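Local structure of Amuc_1102 (Akkermansia muciniphila, 7DSZ) at the interface of chains A and B. The protein adopts an immunoglobulin-like fold related to archaeal type IV pilus proteins and may contribute to pilus-like assemblies in Akkermansia muciniphila. Residues are numbered along the deposited sequence; one frame, centred on the assembly and turned at random. Chains: chain A/B, Amuc_1102.

Contact 1: the interface of chains A and B. Residues chain A 190-191; chain B 46-47, 49.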
ATOM      1  N   TYR A 190      -8.563  14.905   2.417  1.00 22.00           N
ATOM      2  CA  TYR A 190      -7.631  14.484   3.453  0.50 25.01           C
ATOM      3  C   TYR A 190      -7.969  15.110   4.802  1.00 27.92           C
ATOM      4  O   TYR A 190      -7.732  14.487   5.843  1.00 34.21           O
ATOM      5  CB  TYR A 190      -6.182  14.785   3.043  0.50 27.22           C
ATOM      6  CG  TYR A 190      -5.952  16.039   2.223  0.50 25.94           C
ATOM      7  CD1 TYR A 190      -5.764  17.274   2.838  0.50 33.58           C
ATOM      8  CD2 TYR A 190      -5.863  15.981   0.834  0.50 28.83           C
ATOM      9  CE1 TYR A 190      -5.534  18.418   2.093  0.50 37.12           C
ATOM     10  CE2 TYR A 190      -5.628  17.122   0.083  0.50 32.90           C
ATOM     11  CZ  TYR A 190      -5.468  18.335   0.720  0.50 35.44           C
ATOM     12  OH  TYR A 190      -5.237  19.470  -0.020  0.50 44.17           O
ATOM     13  N   ASP A 191      -8.553  16.310   4.808  1.00 22.34           N
ATOM     14  CA  ASP A 191      -8.883  16.973   6.067  1.00 28.93           C
ATOM     15  C   ASP A 191     -10.097  16.372   6.772  1.00 25.20           C
ATOM     16  O   ASP A 191     -10.344  16.705   7.933  1.00 23.61           O
ATOM     17  CB  ASP A 191      -9.118  18.470   5.829  1.00 33.19           C
ATOM     18  CG  ASP A 191      -7.820  19.232   5.643  1.00 46.40           C
ATOM     19  OD1 ASP A 191      -6.785  18.724   6.115  1.00 46.72           O
ATOM     20  OD2 ASP A 191      -7.826  20.324   5.026  1.00 57.80           O
TER
ATOM     21  N   PRO B  46      -9.475  22.019  -1.137  1.00 78.27           N
ATOM     22  CA  PRO B  46      -9.023  22.181   0.251  1.00 74.84           C
ATOM     23  C   PRO B  46      -7.733  22.982   0.333  1.00 67.90           C
ATOM     24  O   PRO B  46      -6.959  23.075  -0.623  1.00 68.33           O
ATOM     25  CB  PRO B  46      -8.804  20.738   0.733  1.00 62.98           C
ATOM     26  CG  PRO B  46      -9.372  19.844  -0.351  1.00 64.18           C
ATOM     27  CD  PRO B  46      -9.292  20.640  -1.617  1.00 70.64           C
ATOM     28  N   LYS B  47      -7.509  23.569   1.499  1.00 67.57           N
ATOM     29  CA  LYS B  47      -6.223  24.202   1.760  1.00 71.83           C
ATOM     30  C   LYS B  47      -5.195  23.107   2.014  1.00 67.86           C
ATOM     31  O   LYS B  47      -5.385  22.292   2.931  1.00 59.96           O
ATOM     32  CB  LYS B  47      -6.309  25.163   2.948  1.00 72.02           C
ATOM     33  CG  LYS B  47      -6.960  24.583   4.200  1.00 81.67           C
ATOM     34  CD  LYS B  47      -6.722  25.482   5.410  1.00 85.84           C
ATOM     35  CE  LYS B  47      -7.455  24.964   6.640  1.00 90.16           C
ATOM     36  NZ  LYS B  47      -7.171  25.789   7.852  1.00 90.82           N
ATOM     37  N   LYS B  49      -2.338  20.878   3.423  1.00 49.74           N
ATOM     38  CA  LYS B  49      -1.566  20.804   4.651  1.00 42.93           C
ATOM     39  C   LYS B  49      -0.101  20.515   4.330  1.00 38.51           C
ATOM     40  O   LYS B  49       0.254  20.147   3.210  1.00 39.23           O
ATOM     41  CB  LYS B  49      -2.144  19.747   5.580  1.00 48.20           C
ATOM     42  CG  LYS B  49      -3.537  20.095   6.069  1.00 55.00           C
ATOM     43  CD  LYS B  49      -3.969  19.161   7.168  1.00 54.12           C
ATOM     44  CE  LYS B  49      -3.969  17.723   6.686  1.00 47.69           C
ATOM     45  NZ  LYS B  49      -4.916  16.886   7.494  1.00 50.00           N
TER
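A:Asp191 and B:Lys49 form a salt bridge between two copies of this immunoglobulin-like, pilus-related protein, while A:Tyr190 meets the proline-lysine stretch of the same chain B loop. The pairing is that of the deposited assembly, which may not be the biological one. Both chain A residues belong to the 3-10 helix 190-192. The lysine and aspartate side chains pass alongside each other, pointing in opposite directions, and the ammonium reaches the carboxylate with NZ of B:Lys49 3.0 Å from OD1 of A:Asp191. The hydrogen-bond geometry is weak, so the attraction is better described as a charge pairing. A bend at chi3 (-59°) turns the end of the lysine chain, and the aliphatic stem runs alongside the carboxylate: CG of B:Lys49 is 3.5 Å from A:Asp191 OD1. A chi1 of -77° holds the carboxylate on the side of the aspartate's own backbone N, from where OD1 meets the lysine. The other carboxylate oxygen, OD2 of A:Asp191, approaches the backbone O of B:Lys47 at 3.8 Å, an approach of two oxygens and not a bond. The ammonium of B:Lys47, carried on a chain extended beyond CG, stays 6.2 Å from A:Asp191 OD2 and could add only a longer-range attraction. Beside this pair, the A:Tyr190 side chain crosses that of B:Pro46 at a slant. Its phenol oxygen does the touching, with OH of A:Tyr190 3.9 Å from CB of B:Pro46, a van der Waals contact at the phenol end of the ring. The B:Lys47 carbonyl oxygen lies at the ring edge, in its plane, 4.0 Å from CE1 of A:Tyr190.

Contact 2: the interface of chains A and B. Residues chain A 101-102, 195; chain B 116, 118-119, 178.
The N-terminal end of helix 117-124 in chain B, capped by B:Ser116, receives A:Glu195 of the short strand 195-196 and A:Asn102, which follows strand 91-101. B:Ser116 acts as the N-cap: its hydroxyl OG accepts the backbone N-H of B:Ser119 (N to OG 3.0 Å, 158° at the hydrogen). The same hydroxyl donates across the interface to the glutamate carboxylate, with OG of B:Ser116 2.6 Å from OE1 of A:Glu195. It meets that oxygen from above the carboxylate plane, 43° out of it. The glutamate gets there on an extended chain, its CG anti to the backbone N (chi1 173°). A negative carboxylate at the positive end of the helix dipole should be stabilised, which would probably favour its ionised form. Next to it, the A:Asn102 amide points the edge of its NH2 group at two serine hydroxyls of the first helical turn: ND2 of A:Asn102 donates to OG of B:Ser119 at 2.9 Å and to OG of B:Ser118 at 3.2 Å. Both acceptors lie near the amide plane and in well-separated directions, so each probably takes one N-H, an arrangement that would fix the rotation of the amide. OG of B:Ser118 is turned towards chain A, and CB of A:Asn102 packs against the serine CB. The B:Leu178 and A:Glu195 side chains point towards each other, with the methyl CD1 of B:Leu178 3.8 Å from OE2 of A:Glu195. Two waters complete the junction. Water 1 joins A:Glu195 OE2 to the backbone N of B:Ser116 and to the hydroxyls of B:Ser116 and B:Ser119. Water 2 contacts the carbonyl oxygens of A:Val101 and A:Asn102 and the hydroxyl of B:Ser118, and lies 2.9 Å from the backbone N of A:Glu195.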
ATOM      1  N   VAL A 101      -4.382   7.264  13.716  1.00 21.26           N
ATOM      2  CA  VAL A 101      -3.326   7.800  14.565  1.00 20.41           C
ATOM      3  C   VAL A 101      -3.398   9.319  14.563  1.00 21.47           C
ATOM      4  O   VAL A 101      -3.865   9.936  13.603  1.00 23.20           O
ATOM      5  CB  VAL A 101      -1.924   7.319  14.131  1.00 23.67           C
ATOM      6  CG1 VAL A 101      -1.757   5.843  14.439  1.00 28.53           C
ATOM      7  CG2 VAL A 101      -1.675   7.606  12.647  1.00 21.55           C
ATOM      8  N   ASN A 102      -2.896   9.924  15.641  1.00 22.67           N
ATOM      9  CA  ASN A 102      -2.977  11.370  15.838  1.00 22.14           C
ATOM     10  C   ASN A 102      -4.420  11.842  15.701  1.00 21.70           C
ATOM     11  O   ASN A 102      -4.762  12.625  14.816  1.00 22.89           O
ATOM     12  CB  ASN A 102      -2.084  12.133  14.852  1.00 27.30           C
ATOM     13  CG  ASN A 102      -0.628  11.752  14.959  1.00 24.40           C
ATOM     14  OD1 ASN A 102      -0.124  11.419  16.042  1.00 30.37           O
ATOM     15  ND2 ASN A 102       0.068  11.792  13.823  1.00 24.22           N
ATOM     16  N   GLU A 195      -5.364  10.455  10.116  1.00 21.71           N
ATOM     17  CA  GLU A 195      -4.397   9.585   9.455  1.00 21.40           C
ATOM     18  C   GLU A 195      -4.641   8.122   9.826  1.00 22.15           C
ATOM     19  O   GLU A 195      -4.991   7.798  10.964  1.00 19.86           O
ATOM     20  CB  GLU A 195      -2.979  10.026   9.860  1.00 20.22           C
ATOM     21  CG  GLU A 195      -1.841   9.123   9.385  1.00 19.87           C
ATOM     22  CD  GLU A 195      -0.495   9.621   9.912  1.00 26.98           C
ATOM     23  OE1 GLU A 195      -0.487  10.660  10.615  1.00 23.56           O
ATOM     24  OE2 GLU A 195       0.536   8.979   9.618  1.00 24.01           O
TER
ATOM     25  N   SER B 116       3.521  12.972   8.675  1.00 19.76           N
ATOM     26  CA  SER B 116       2.257  13.502   8.201  1.00 21.54           C
ATOM     27  C   SER B 116       2.013  14.905   8.756  1.00 23.29           C
ATOM     28  O   SER B 116       2.632  15.309   9.743  1.00 24.15           O
ATOM     29  CB  SER B 116       1.115  12.596   8.646  1.00 22.26           C
ATOM     30  OG  SER B 116       1.004  12.713  10.059  1.00 24.09           O
ATOM     31  N   SER B 118      -0.524  15.855  10.502  1.00 24.52           N
ATOM     32  CA  SER B 118      -1.022  15.753  11.872  1.00 25.11           C
ATOM     33  C   SER B 118       0.088  15.385  12.851  1.00 25.19           C
ATOM     34  O   SER B 118       0.051  15.798  14.016  1.00 25.56           O
ATOM     35  CB  SER B 118      -2.177  14.750  11.947  1.00 21.77           C
ATOM     36  OG  SER B 118      -1.757  13.415  11.699  1.00 23.82           O
ATOM     37  N   SER B 119       1.092  14.622  12.410  1.00 25.65           N
ATOM     38  CA  SER B 119       2.245  14.384  13.271  1.00 23.22           C
ATOM     39  C   SER B 119       2.974  15.690  13.562  1.00 24.34           C
ATOM     40  O   SER B 119       3.307  15.984  14.717  1.00 26.32           O
ATOM     41  CB  SER B 119       3.202  13.370  12.629  1.00 25.33           C
ATOM     42  OG  SER B 119       2.741  12.037  12.803  1.00 25.53           O
ATOM     43  N   LEU B 178       6.999   7.626   7.492  1.00 19.49           N
ATOM     44  CA  LEU B 178       6.375   7.044   6.321  1.00 18.86           C
ATOM     45  C   LEU B 178       7.362   7.067   5.167  1.00 22.56           C
ATOM     46  O   LEU B 178       8.072   8.059   4.979  1.00 18.66           O
ATOM     47  CB  LEU B 178       5.126   7.834   5.960  1.00 18.04           C
ATOM     48  CG  LEU B 178       4.073   7.877   7.080  1.00 21.00           C
ATOM     49  CD1 LEU B 178       3.006   8.922   6.768  1.00 24.57           C
ATOM     50  CD2 LEU B 178       3.439   6.513   7.223  1.00 21.62           C
TER
HETATM   51  O   HOH W   1       3.110  10.529  10.508  1.00 22.63           O
HETATM   52  O   HOH W   2      -4.471  12.492  11.986  1.00 23.67           O

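The C-alpha centres of contact 1 and contact 2 lie about 13 Å apart, as neighbouring patches of one A-B interface. They share no residue, but in chain A the 3-10 helix 190-192 of contact 1 closely precedes the strand 195-196 used in contact 2, so one C-terminal segment serves both. Chain B brings the loop holding residues 46 to 49 to contact 1, and the start of helix 117-124 with a further loop residue, B:Leu178, to contact 2. The two copies present different surfaces, and no exact two-fold axis relates them. The deposited assembly holds three copies; any resemblance to packing in a pilus remains an inference.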